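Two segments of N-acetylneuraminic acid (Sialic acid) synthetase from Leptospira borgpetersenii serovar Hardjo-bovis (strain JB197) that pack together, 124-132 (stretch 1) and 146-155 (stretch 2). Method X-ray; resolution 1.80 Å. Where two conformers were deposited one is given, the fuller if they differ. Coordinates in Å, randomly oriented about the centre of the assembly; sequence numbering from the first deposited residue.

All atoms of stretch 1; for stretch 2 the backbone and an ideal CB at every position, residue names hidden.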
# COMPACT_ATOMS: atom_id res chain seq x y z
N LEU A 124 1.51 -18.91 -19.25
CA LEU A 124 2.86 -18.58 -19.69
C LEU A 124 3.33 -17.31 -18.99
O LEU A 124 2.57 -16.34 -18.86
CB LEU A 124 2.90 -18.35 -21.21
CG LEU A 124 2.48 -19.48 -22.15
CD1 LEU A 124 2.34 -18.94 -23.56
CD2 LEU A 124 3.51 -20.60 -22.11
N LYS A 125 4.58 -17.31 -18.54
CA LYS A 125 5.22 -16.09 -18.08
C LYS A 125 6.14 -15.58 -19.18
O LYS A 125 6.86 -16.37 -19.79
CB LYS A 125 6.03 -16.34 -16.81
CG LYS A 125 6.89 -15.17 -16.36
CD LYS A 125 6.06 -14.07 -15.79
CE LYS A 125 6.88 -12.79 -15.63
NZ LYS A 125 8.00 -12.95 -14.66
N ILE A 126 6.14 -14.27 -19.42
CA ILE A 126 7.08 -13.64 -20.34
C ILE A 126 7.97 -12.71 -19.53
O ILE A 126 7.46 -11.82 -18.83
CB ILE A 126 6.39 -12.89 -21.48
CG1 ILE A 126 5.51 -13.83 -22.30
CG2 ILE A 126 7.43 -12.21 -22.37
CD1 ILE A 126 6.28 -14.90 -23.03
N ALA A 127 9.28 -12.91 -19.64
CA ALA A 127 10.26 -12.20 -18.84
C ALA A 127 10.33 -10.72 -19.22
O ALA A 127 9.97 -10.33 -20.33
CB ALA A 127 11.64 -12.84 -19.01
N SER A 128 10.81 -9.90 -18.27
CA SER A 128 10.91 -8.46 -18.52
C SER A 128 11.75 -8.17 -19.76
O SER A 128 11.39 -7.31 -20.57
CB SER A 128 11.50 -7.74 -17.31
OG SER A 128 10.63 -7.81 -16.19
N CYS A 129 12.87 -8.88 -19.91
CA CYS A 129 13.76 -8.64 -21.04
C CYS A 129 13.10 -8.93 -22.38
O CYS A 129 13.67 -8.56 -23.42
CB CYS A 129 15.01 -9.51 -20.90
SG CYS A 129 14.67 -11.29 -21.05
N ASP A 130 11.93 -9.56 -22.40
CA ASP A 130 11.24 -9.88 -23.64
C ASP A 130 10.02 -9.01 -23.87
O ASP A 130 9.17 -9.33 -24.71
CB ASP A 130 10.87 -11.37 -23.66
CG ASP A 130 12.06 -12.23 -23.97
OD1 ASP A 130 12.91 -11.74 -24.75
OD2 ASP A 130 12.17 -13.35 -23.44
N ILE A 131 9.92 -7.88 -23.16
CA ILE A 131 8.77 -7.02 -23.37
C ILE A 131 8.81 -6.34 -24.73
O ILE A 131 7.79 -5.81 -25.19
CB ILE A 131 8.66 -6.00 -22.21
CG1 ILE A 131 7.29 -5.32 -22.24
CG2 ILE A 131 9.81 -5.00 -22.27
CD1 ILE A 131 6.85 -4.74 -20.92
N CYS A 132 9.96 -6.37 -25.42
CA CYS A 132 10.08 -5.90 -26.78
C CYS A 132 10.37 -7.03 -27.75
O CYS A 132 10.79 -6.77 -28.89
CB CYS A 132 11.17 -4.83 -26.89
SG CYS A 132 10.87 -3.41 -25.82
N UNK A 146 -3.21 -18.26 -20.69
CA UNK A 146 -3.06 -17.11 -19.80
C UNK A 146 -1.63 -16.63 -19.88
O UNK A 146 -0.69 -17.44 -19.83
CB UNK A 146 -3.44 -17.46 -18.36
N UNK A 147 -1.43 -15.32 -19.98
CA UNK A 147 -0.09 -14.76 -20.14
C UNK A 147 0.15 -13.78 -19.00
O UNK A 147 -0.65 -12.87 -18.78
CB UNK A 147 0.07 -14.08 -21.50
N UNK A 148 1.25 -13.98 -18.29
CA UNK A 148 1.74 -13.02 -17.31
C UNK A 148 2.99 -12.38 -17.90
O UNK A 148 3.95 -13.07 -18.23
CB UNK A 148 2.03 -13.68 -15.96
N UNK A 149 2.96 -11.05 -18.05
CA UNK A 149 4.08 -10.28 -18.58
C UNK A 149 4.62 -9.38 -17.47
O UNK A 149 3.84 -8.73 -16.78
CB UNK A 149 3.66 -9.46 -19.80
N UNK A 150 5.94 -9.36 -17.30
CA UNK A 150 6.60 -8.41 -16.41
C UNK A 150 7.15 -7.25 -17.23
O UNK A 150 7.59 -7.44 -18.37
CB UNK A 150 7.72 -9.09 -15.61
N UNK A 151 7.15 -6.05 -16.64
CA UNK A 151 7.51 -4.85 -17.40
C UNK A 151 8.81 -4.20 -16.93
O UNK A 151 9.03 -3.01 -17.18
CB UNK A 151 6.38 -3.83 -17.31
N UNK A 152 9.71 -4.95 -16.29
CA UNK A 152 11.04 -4.42 -16.03
C UNK A 152 11.64 -3.91 -17.32
O UNK A 152 11.36 -4.47 -18.38
CB UNK A 152 11.94 -5.48 -15.40
N UNK A 153 12.42 -2.82 -17.26
CA UNK A 153 13.09 -2.11 -18.35
C UNK A 153 12.16 -1.21 -19.18
O UNK A 153 12.67 -0.42 -19.98
CB UNK A 153 13.76 -3.13 -19.28
N UNK A 154 10.84 -1.30 -19.04
CA UNK A 154 9.93 -0.79 -20.06
C UNK A 154 9.35 0.59 -19.73
O UNK A 154 8.97 0.87 -18.59
CB UNK A 154 8.79 -1.79 -20.26
N UNK A 155 9.27 1.44 -20.75
CA UNK A 155 8.58 2.72 -20.69
C UNK A 155 7.08 2.52 -20.92
O UNK A 155 6.62 1.44 -21.30
CB UNK A 155 9.16 3.69 -21.72

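Two parallel strands set the frame: the N of Leu 124 donates to the O of position 146 at 2.7 Å, the N of 148 to the O of Leu 124 at 2.8 Å, and the N of Ile 126 to the O of 148 at 2.8 Å. These bonds belong to the backbone, so the side chains are chosen by the faces of the sheet.

Position 146 points its CB sideways, and stretch 1 asks little beyond a residue at ease in a strand. It is Ile 146, whose end leads away.

Position 147 shares a face with Leu 124 and Ile 126, so an aliphatic side chain suits, with branching at CB welcome in a strand. Val 147 brings its CG1 to 4.1 Å from CG1 of Ile 126.

Position 148 lies on the other face, beside Lys 125, with the ideal CB 4.1 Å from Lys 125 CD. The methylenes of the lysine invite an apolar neighbour, though a polar one could reach along them. The residue is Ile 148, with CG2 3.9 Å from Lys 125 CD.

Position 149 returns to the face of Ile 126, and Ile 131 also approaches here. A longer aliphatic chain, Leu, Ile or Met, could span both. Leu 149 does so with its two branches: CD1 lies 3.7 Å from Ile 126 CG2, and CD2 4.0 Å from Ile 131 CD1.

Position 150 has its N bonded to Ile 126 O at 3.3 Å. Its CB points toward stretch 1, tight against Ser 128 OG at 3.2 Å, with Lys 125 CE at 3.8 Å. A small residue fits, and a polar one could use the ammonium: Ser, Ala or perhaps Asp. It is Ser 150; a water joins its OG, at 2.8 Å, to Lys 125 NZ, at 2.9 Å.

Position 151 opens a type II turn and directs CB away overall, leaving room for a long chain. Arg 151 still rests CB 3.7 Å from Ile 131 CD1, while its NH2 donates to the O of position 154 at 2.8 Å.

At position 152 an ideal CB would lie 2.8 Å from Ser 128 OG, a clash, which points to glycine. Gly 152 also gives its N to Ser 128 OG in a weak hydrogen bond of 3.0 Å.

Position 153 has a positive phi of 77°, favouring Gly or Asn, yet it is Thr 153. Its OG1 donates to Gly 152 O at 2.5 Å and sits 3.9 Å from Ile 131 CG2.

Position 154 sets its CB 3.6 Å from Ile 131 CD1, suiting a small apolar group; Ala 154 supplies just that methyl.

Position 155 is out of reach of stretch 1, which sets no demand; it stands just before a helix, where Ser, Thr, Asp or Asn commonly caps. It is Ser 155, at the N-cap position.

Stretch 2 146-155: IVILSRGTAS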
# COMPACT_ATOMS: atom_id res chain seq x y z
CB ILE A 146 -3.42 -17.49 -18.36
CG1 ILE A 146 -4.86 -18.01 -18.26
CG2 ILE A 146 -3.17 -16.31 -17.40
CD1 ILE A 146 -5.09 -18.83 -17.00
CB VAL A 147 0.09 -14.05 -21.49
CG1 VAL A 147 1.50 -13.46 -21.55
CG2 VAL A 147 -0.14 -15.01 -22.64
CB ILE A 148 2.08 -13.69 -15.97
CG1 ILE A 148 0.86 -14.45 -15.41
CG2 ILE A 148 2.57 -12.64 -15.00
CD1 ILE A 148 1.17 -15.22 -14.11
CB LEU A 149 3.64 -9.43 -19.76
CG LEU A 149 4.65 -8.45 -20.37
CD1 LEU A 149 5.81 -9.20 -21.05
CD2 LEU A 149 3.94 -7.52 -21.35
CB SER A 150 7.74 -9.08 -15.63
OG SER A 150 7.24 -9.89 -14.59
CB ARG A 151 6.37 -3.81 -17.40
CG ARG A 151 5.72 -3.41 -16.05
CD ARG A 151 6.66 -2.59 -15.13
NE ARG A 151 7.29 -1.45 -15.81
CZ ARG A 151 7.36 -0.23 -15.29
NH1 ARG A 151 6.83 0.01 -14.10
NH2 ARG A 151 7.96 0.76 -15.95
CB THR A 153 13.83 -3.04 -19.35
OG1 THR A 153 12.87 -3.67 -20.21
CG2 THR A 153 14.63 -4.10 -18.62
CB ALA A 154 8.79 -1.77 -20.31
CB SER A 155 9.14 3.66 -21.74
OG SER A 155 8.85 3.13 -23.01
O HOH W 1 9.65 -10.85 -13.56
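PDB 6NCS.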